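PDB 3LOV: protoporphyrinogen oxidase from Exiguobacterium sibiricum, which probably oxidises coproporphyrinogen III to coproporphyrin III with molecular oxygen, using FAD, in the coproporphyrin-dependent route to heme b. Local coordinates for residues 14-27 against 447-461. Sequence-based numbering, arbitrary orientation.
Sequences ITGLAAAYYAERAF and LPDCVASAKTMIESI. With FAD (flavin-adenine dinucleotide), chain B.
Thr15 OG1 donates to FAD O1P at 2.7 Å while lying against Cys450 CB of the partner helix, and Thr15 N donates to O2P, the other non-bridging oxygen of the same phosphate. The N-terminus of helix 14-26 thus faces the diphosphate, as in Rossmann-type dinucleotide folds, and its dipole would favour the negative charge. Helix 447-461 likewise begins at the cofactor: Leu447 N donates to the flavin carbonyl O2 at 2.8 Å, nearly straight at 166°. From these ends the helices run in the same general direction, crossing at -40°, and small residues let them approach closely, with Ala454 CB 3.2 Å from Thr15 O. Further along, Ile458 is a knob in the hole formed by Ala19, Tyr22, Ala23 and Ala26. Beside it, Lys455, its CG anti to the backbone N (chi1 -164°), lays that carbon over the centre of the Tyr22 ring, 3.8 Å from the centroid, while Val451 CG1 meets the ring edge. A serine in place of Tyr22 would probably leave Lys455 and Val451 without this aromatic surface and open a gap between the helices. Ala19 and Ile458 both rest on Leu282 of strand 280-283 in the parallel sheet, whereas Lys455 touches helix 68-75.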
loop_
_atom_site.group_PDB
_atom_site.type_symbol
_atom_site.label_atom_id
_atom_site.label_comp_id
_atom_site.label_asym_id
_atom_site.label_seq_id
_atom_site.Cartn_x
_atom_site.Cartn_y
_atom_site.Cartn_z
ATOM N N ILE A 14 3.991 11.793 1.399
ATOM C CA ILE A 14 4.193 11.510 2.829
ATOM C C ILE A 14 5.716 11.269 3.176
ATOM O O ILE A 14 6.197 11.661 4.236
ATOM C CB ILE A 14 3.300 10.326 3.339
ATOM C CG1 ILE A 14 3.272 10.324 4.891
ATOM C CG2 ILE A 14 3.734 8.958 2.701
ATOM C CD1 ILE A 14 2.434 9.234 5.544
ATOM N N THR A 15 6.454 10.611 2.297
ATOM C CA THR A 15 7.829 10.252 2.581
ATOM C C THR A 15 8.696 11.519 2.690
ATOM O O THR A 15 9.510 11.664 3.622
ATOM C CB THR A 15 8.395 9.314 1.495
ATOM O OG1 THR A 15 7.530 8.157 1.406
ATOM C CG2 THR A 15 9.827 8.898 1.852
ATOM N N GLY A 16 8.510 12.420 1.737
ATOM C CA GLY A 16 9.226 13.691 1.711
ATOM C C GLY A 16 8.824 14.643 2.846
ATOM O O GLY A 16 9.681 15.294 3.405
ATOM N N LEU A 17 7.537 14.711 3.177
ATOM C CA LEU A 17 7.037 15.572 4.261
ATOM C C LEU A 17 7.457 15.029 5.621
ATOM O O LEU A 17 7.913 15.783 6.486
ATOM C CB LEU A 17 5.510 15.730 4.189
ATOM C CG LEU A 17 5.005 16.728 3.148
ATOM C CD1 LEU A 17 3.502 16.721 3.043
ATOM C CD2 LEU A 17 5.534 18.133 3.494
ATOM N N ALA A 18 7.375 13.715 5.793
ATOM C CA ALA A 18 7.936 13.075 6.975
ATOM C C ALA A 18 9.442 13.282 7.061
ATOM O O ALA A 18 9.993 13.515 8.147
ATOM C CB ALA A 18 7.628 11.590 6.991
ATOM N N ALA A 19 10.122 13.183 5.935
ATOM C CA ALA A 19 11.546 13.417 5.973
ATOM C C ALA A 19 11.839 14.862 6.491
ATOM O O ALA A 19 12.760 15.060 7.250
ATOM C CB ALA A 19 12.192 13.181 4.596
ATOM N N ALA A 20 11.056 15.851 6.087
ATOM C CA ALA A 20 11.394 17.231 6.448
ATOM C C ALA A 20 11.188 17.399 7.955
ATOM O O ALA A 20 11.984 18.087 8.609
ATOM C CB ALA A 20 10.555 18.216 5.691
ATOM N N TYR A 21 10.115 16.770 8.461
ATOM C CA TYR A 21 9.706 16.831 9.862
ATOM C C TYR A 21 10.828 16.292 10.698
ATOM O O TYR A 21 11.255 16.922 11.670
ATOM C CB TYR A 21 8.428 16.000 10.116
ATOM C CG TYR A 21 8.053 15.920 11.593
ATOM C CD1 TYR A 21 7.337 16.940 12.216
ATOM C CD2 TYR A 21 8.440 14.827 12.370
ATOM C CE1 TYR A 21 7.035 16.869 13.581
ATOM C CE2 TYR A 21 8.151 14.760 13.701
ATOM C CZ TYR A 21 7.431 15.778 14.302
ATOM O OH TYR A 21 7.149 15.710 15.639
ATOM N N TYR A 22 11.301 15.107 10.335
ATOM C CA TYR A 22 12.350 14.473 11.105
ATOM C C TYR A 22 13.677 15.210 10.925
ATOM O O TYR A 22 14.470 15.250 11.855
ATOM C CB TYR A 22 12.531 13.004 10.721
ATOM C CG TYR A 22 11.373 12.111 11.073
ATOM C CD1 TYR A 22 10.939 11.998 12.383
ATOM C CD2 TYR A 22 10.726 11.351 10.093
ATOM C CE1 TYR A 22 9.870 11.172 12.722
ATOM C CE2 TYR A 22 9.641 10.515 10.415
ATOM C CZ TYR A 22 9.217 10.451 11.738
ATOM O OH TYR A 22 8.162 9.647 12.086
ATOM N N ALA A 23 13.937 15.750 9.727
ATOM C CA ALA A 23 15.173 16.485 9.476
ATOM C C ALA A 23 15.201 17.755 10.310
ATOM O O ALA A 23 16.272 18.134 10.790
ATOM C CB ALA A 23 15.396 16.834 7.921
ATOM N N GLU A 24 14.059 18.429 10.469
ATOM C CA GLU A 24 14.061 19.671 11.284
ATOM C C GLU A 24 14.576 19.368 12.698
ATOM O O GLU A 24 15.404 20.097 13.221
ATOM C CB GLU A 24 12.710 20.393 11.295
ATOM C CG GLU A 24 12.435 21.129 9.991
ATOM C CD GLU A 24 11.316 22.147 10.047
ATOM O OE1 GLU A 24 10.668 22.296 11.115
ATOM O OE2 GLU A 24 11.094 22.822 8.987
ATOM N N ARG A 25 14.192 18.223 13.235
ATOM C CA ARG A 25 14.556 17.865 14.597
ATOM C C ARG A 25 15.953 17.291 14.692
ATOM O O ARG A 25 16.671 17.602 15.621
ATOM C CB ARG A 25 13.550 16.888 15.182
ATOM C CG ARG A 25 12.373 17.594 15.782
ATOM C CD ARG A 25 11.058 16.985 15.342
ATOM N NE ARG A 25 9.988 17.946 15.546
ATOM C CZ ARG A 25 9.574 18.799 14.621
ATOM N NH1 ARG A 25 10.110 18.791 13.413
ATOM N NH2 ARG A 25 8.600 19.642 14.899
ATOM N N ALA A 26 16.347 16.442 13.745
ATOM C CA ALA A 26 17.676 15.811 13.838
ATOM C C ALA A 26 18.838 16.795 13.613
ATOM O O ALA A 26 19.941 16.568 14.113
ATOM C CB ALA A 26 17.804 14.635 12.882
ATOM N N PHE A 27 18.587 17.864 12.849
ATOM C CA PHE A 27 19.638 18.804 12.404
ATOM C C PHE A 27 19.199 20.224 12.523
ATOM O O PHE A 27 18.897 20.848 11.514
ATOM C CB PHE A 27 19.949 18.585 10.935
ATOM C CG PHE A 27 20.187 17.179 10.594
ATOM C CD1 PHE A 27 21.185 16.485 11.230
ATOM C CD2 PHE A 27 19.428 16.544 9.630
ATOM C CE1 PHE A 27 21.420 15.173 10.922
ATOM C CE2 PHE A 27 19.658 15.230 9.313
ATOM C CZ PHE A 27 20.650 14.534 9.965
ATOM N N LEU A 447 1.906 3.350 4.129
ATOM C CA LEU A 447 2.171 4.666 4.690
ATOM C C LEU A 447 3.184 4.631 5.848
ATOM O O LEU A 447 4.144 5.435 5.866
ATOM C CB LEU A 447 0.886 5.380 5.085
ATOM C CG LEU A 447 -0.015 5.711 3.922
ATOM C CD1 LEU A 447 -1.423 6.011 4.399
ATOM C CD2 LEU A 447 0.502 6.869 3.115
ATOM N N PRO A 448 3.028 3.667 6.785
ATOM C CA PRO A 448 3.949 3.560 7.921
ATOM C C PRO A 448 5.352 3.148 7.539
ATOM O O PRO A 448 6.310 3.612 8.177
ATOM C CB PRO A 448 3.310 2.475 8.792
ATOM C CG PRO A 448 1.880 2.505 8.403
ATOM C CD PRO A 448 1.943 2.686 6.920
ATOM N N ASP A 449 5.460 2.299 6.503
ATOM C CA ASP A 449 6.756 1.867 5.971
ATOM C C ASP A 449 7.517 3.045 5.355
ATOM O O ASP A 449 8.725 3.169 5.486
ATOM C CB ASP A 449 6.587 0.761 4.908
ATOM C CG ASP A 449 5.849 -0.519 5.449
ATOM O OD1 ASP A 449 6.131 -0.974 6.557
ATOM O OD2 ASP A 449 4.975 -1.047 4.741
ATOM N N CYS A 450 6.799 3.870 4.620
ATOM C CA CYS A 450 7.350 5.080 4.027
ATOM C C CYS A 450 7.781 6.084 5.086
ATOM O O CYS A 450 8.867 6.691 4.995
ATOM C CB CYS A 450 6.322 5.696 3.082
ATOM S SG CYS A 450 6.155 4.743 1.541
ATOM N N VAL A 451 6.974 6.240 6.124
ATOM C CA VAL A 451 7.378 7.111 7.217
ATOM C C VAL A 451 8.676 6.611 7.866
ATOM O O VAL A 451 9.614 7.390 8.011
ATOM C CB VAL A 451 6.263 7.312 8.265
ATOM C CG1 VAL A 451 6.822 8.035 9.519
ATOM C CG2 VAL A 451 5.064 8.064 7.626
ATOM N N ALA A 452 8.751 5.321 8.185
ATOM C CA ALA A 452 9.964 4.721 8.669
ATOM C C ALA A 452 11.129 4.875 7.701
ATOM O O ALA A 452 12.306 4.997 8.122
ATOM C CB ALA A 452 9.755 3.201 8.956
ATOM N N SER A 453 10.836 4.755 6.405
ATOM C CA SER A 453 11.871 4.860 5.372
ATOM C C SER A 453 12.495 6.256 5.474
ATOM O O SER A 453 13.727 6.383 5.579
ATOM C CB SER A 453 11.265 4.594 3.964
ATOM O OG SER A 453 12.212 4.665 2.906
ATOM N N ALA A 454 11.649 7.278 5.495
ATOM C CA ALA A 454 12.094 8.666 5.723
ATOM C C ALA A 454 12.914 8.804 7.033
ATOM O O ALA A 454 14.022 9.314 7.002
ATOM C CB ALA A 454 10.893 9.666 5.732
ATOM N N LYS A 455 12.379 8.338 8.166
ATOM C CA LYS A 455 13.073 8.479 9.450
ATOM C C LYS A 455 14.444 7.796 9.442
ATOM O O LYS A 455 15.454 8.391 9.854
ATOM C CB LYS A 455 12.233 7.903 10.576
ATOM C CG LYS A 455 12.675 8.332 11.995
ATOM C CD LYS A 455 11.986 7.450 13.043
ATOM C CE LYS A 455 11.987 8.074 14.438
ATOM N NZ LYS A 455 13.113 9.005 14.596
ATOM N N THR A 456 14.503 6.550 8.979
ATOM C CA THR A 456 15.804 5.884 8.931
ATOM C C THR A 456 16.782 6.619 7.972
ATOM O O THR A 456 17.971 6.697 8.263
ATOM C CB THR A 456 15.662 4.405 8.543
ATOM O OG1 THR A 456 14.625 3.833 9.336
ATOM C CG2 THR A 456 16.941 3.630 8.808
HETATM N N MSE A 457 16.327 7.140 6.827
HETATM C CA MSE A 457 17.300 7.810 5.960
HETATM C C MSE A 457 17.742 9.143 6.577
HETATM O O MSE A 457 18.920 9.465 6.568
HETATM C CB MSE A 457 16.831 7.986 4.522
HETATM C CG MSE A 457 16.692 6.680 3.765
HETATM SE SE MSE A 457 18.362 5.721 3.573
HETATM C CE MSE A 457 18.134 4.152 4.712
ATOM N N ILE A 458 16.828 9.900 7.159
ATOM C CA ILE A 458 17.248 11.128 7.858
ATOM C C ILE A 458 18.289 10.815 8.945
ATOM O O ILE A 458 19.336 11.469 8.997
ATOM C CB ILE A 458 16.020 11.947 8.431
ATOM C CG1 ILE A 458 15.205 12.531 7.290
ATOM C CG2 ILE A 458 16.455 13.033 9.435
ATOM C CD1 ILE A 458 15.995 13.191 6.211
ATOM N N GLU A 459 17.999 9.814 9.779
ATOM C CA GLU A 459 18.906 9.337 10.822
ATOM C C GLU A 459 20.313 9.016 10.302
ATOM O O GLU A 459 21.300 9.350 10.937
ATOM C CB GLU A 459 18.364 8.043 11.475
ATOM C CG GLU A 459 17.225 8.221 12.498
ATOM C CD GLU A 459 16.629 6.888 12.943
ATOM O OE1 GLU A 459 17.135 5.807 12.548
ATOM O OE2 GLU A 459 15.653 6.921 13.705
ATOM N N SER A 460 20.395 8.331 9.167
ATOM C CA SER A 460 21.676 7.902 8.646
ATOM C C SER A 460 22.455 9.102 8.078
ATOM O O SER A 460 23.669 9.077 8.072
ATOM C CB SER A 460 21.508 6.776 7.639
ATOM O OG SER A 460 21.178 7.286 6.386
ATOM N N ILE A 461 21.777 10.170 7.652
ATOM C CA ILE A 461 22.494 11.413 7.328
ATOM C C ILE A 461 23.110 11.977 8.614
ATOM O O ILE A 461 24.225 12.496 8.584
ATOM C CB ILE A 461 21.611 12.502 6.678
ATOM C CG1 ILE A 461 20.986 12.008 5.386
ATOM C CG2 ILE A 461 22.456 13.726 6.357
ATOM C CD1 ILE A 461 20.257 13.067 4.620
HETATM P PA FAD B . 4.124 9.456 -3.587
HETATM O O1A FAD B . 2.885 9.591 -2.768
HETATM O O2A FAD B . 4.024 8.852 -4.937
HETATM O O5B FAD B . 4.791 10.894 -3.722
HETATM C C5B FAD B . 5.788 11.185 -4.668
HETATM C C4B FAD B . 5.877 12.711 -4.793
HETATM O O4B FAD B . 7.009 13.088 -5.580
HETATM C C3B FAD B . 4.624 13.274 -5.432
HETATM O O3B FAD B . 4.132 14.398 -4.724
HETATM C C2B FAD B . 5.132 13.619 -6.818
HETATM O O2B FAD B . 4.474 14.695 -7.388
HETATM C C1B FAD B . 6.578 13.988 -6.562
HETATM N N9A FAD B . 7.474 13.899 -7.725
HETATM C C8A FAD B . 7.503 13.035 -8.798
HETATM N N7A FAD B . 8.532 13.355 -9.623
HETATM C C5A FAD B . 9.170 14.437 -9.080
HETATM C C6A FAD B . 10.286 15.190 -9.451
HETATM N N6A FAD B . 10.995 14.886 -10.535
HETATM N N1A FAD B . 10.687 16.257 -8.663
HETATM C C2A FAD B . 10.022 16.552 -7.497
HETATM N N3A FAD B . 8.933 15.789 -7.117
HETATM C C4A FAD B . 8.511 14.776 -7.901
HETATM N N1 FAD B . -0.734 2.443 1.979
HETATM C C2 FAD B . -1.332 2.226 3.189
HETATM O O2 FAD B . -0.664 2.234 4.233
HETATM N N3 FAD B . -2.679 1.972 3.244
HETATM C C4 FAD B . -3.444 1.908 2.137
HETATM O O4 FAD B . -4.638 1.710 2.261
HETATM C C4X FAD B . -2.864 2.088 0.899
HETATM N N5 FAD B . -3.653 2.071 -0.241
HETATM C C5X FAD B . -3.040 2.281 -1.479
HETATM C C6 FAD B . -3.807 2.230 -2.648
HETATM C C7 FAD B . -3.204 2.436 -3.900
HETATM C C7M FAD B . -4.034 2.389 -5.149
HETATM C C8 FAD B . -1.831 2.732 -3.987
HETATM C C8M FAD B . -1.135 2.949 -5.319
HETATM C C9 FAD B . -1.061 2.801 -2.830
HETATM C C9A FAD B . -1.649 2.571 -1.566
HETATM N N10 FAD B . -0.876 2.637 -0.400
HETATM C C10 FAD B . -1.494 2.385 0.831
HETATM C "C1'" FAD B . 0.608 2.915 -0.401
HETATM C "C2'" FAD B . 0.828 4.425 -0.133
HETATM O "O2'" FAD B . 0.264 5.141 -1.168
HETATM C "C3'" FAD B . 2.309 4.811 -0.021
HETATM O "O3'" FAD B . 2.743 4.318 1.240
HETATM C "C4'" FAD B . 2.615 6.330 -0.043
HETATM O "O4'" FAD B . 1.651 7.150 -0.675
HETATM C "C5'" FAD B . 3.911 6.624 -0.772
HETATM O "O5'" FAD B . 4.215 7.989 -0.630
HETATM P P FAD B . 5.558 8.541 -1.249
HETATM O O1P FAD B . 6.701 7.570 -1.106
HETATM O O2P FAD B . 5.861 9.963 -0.842
HETATM O O3P FAD B . 5.253 8.578 -2.856
#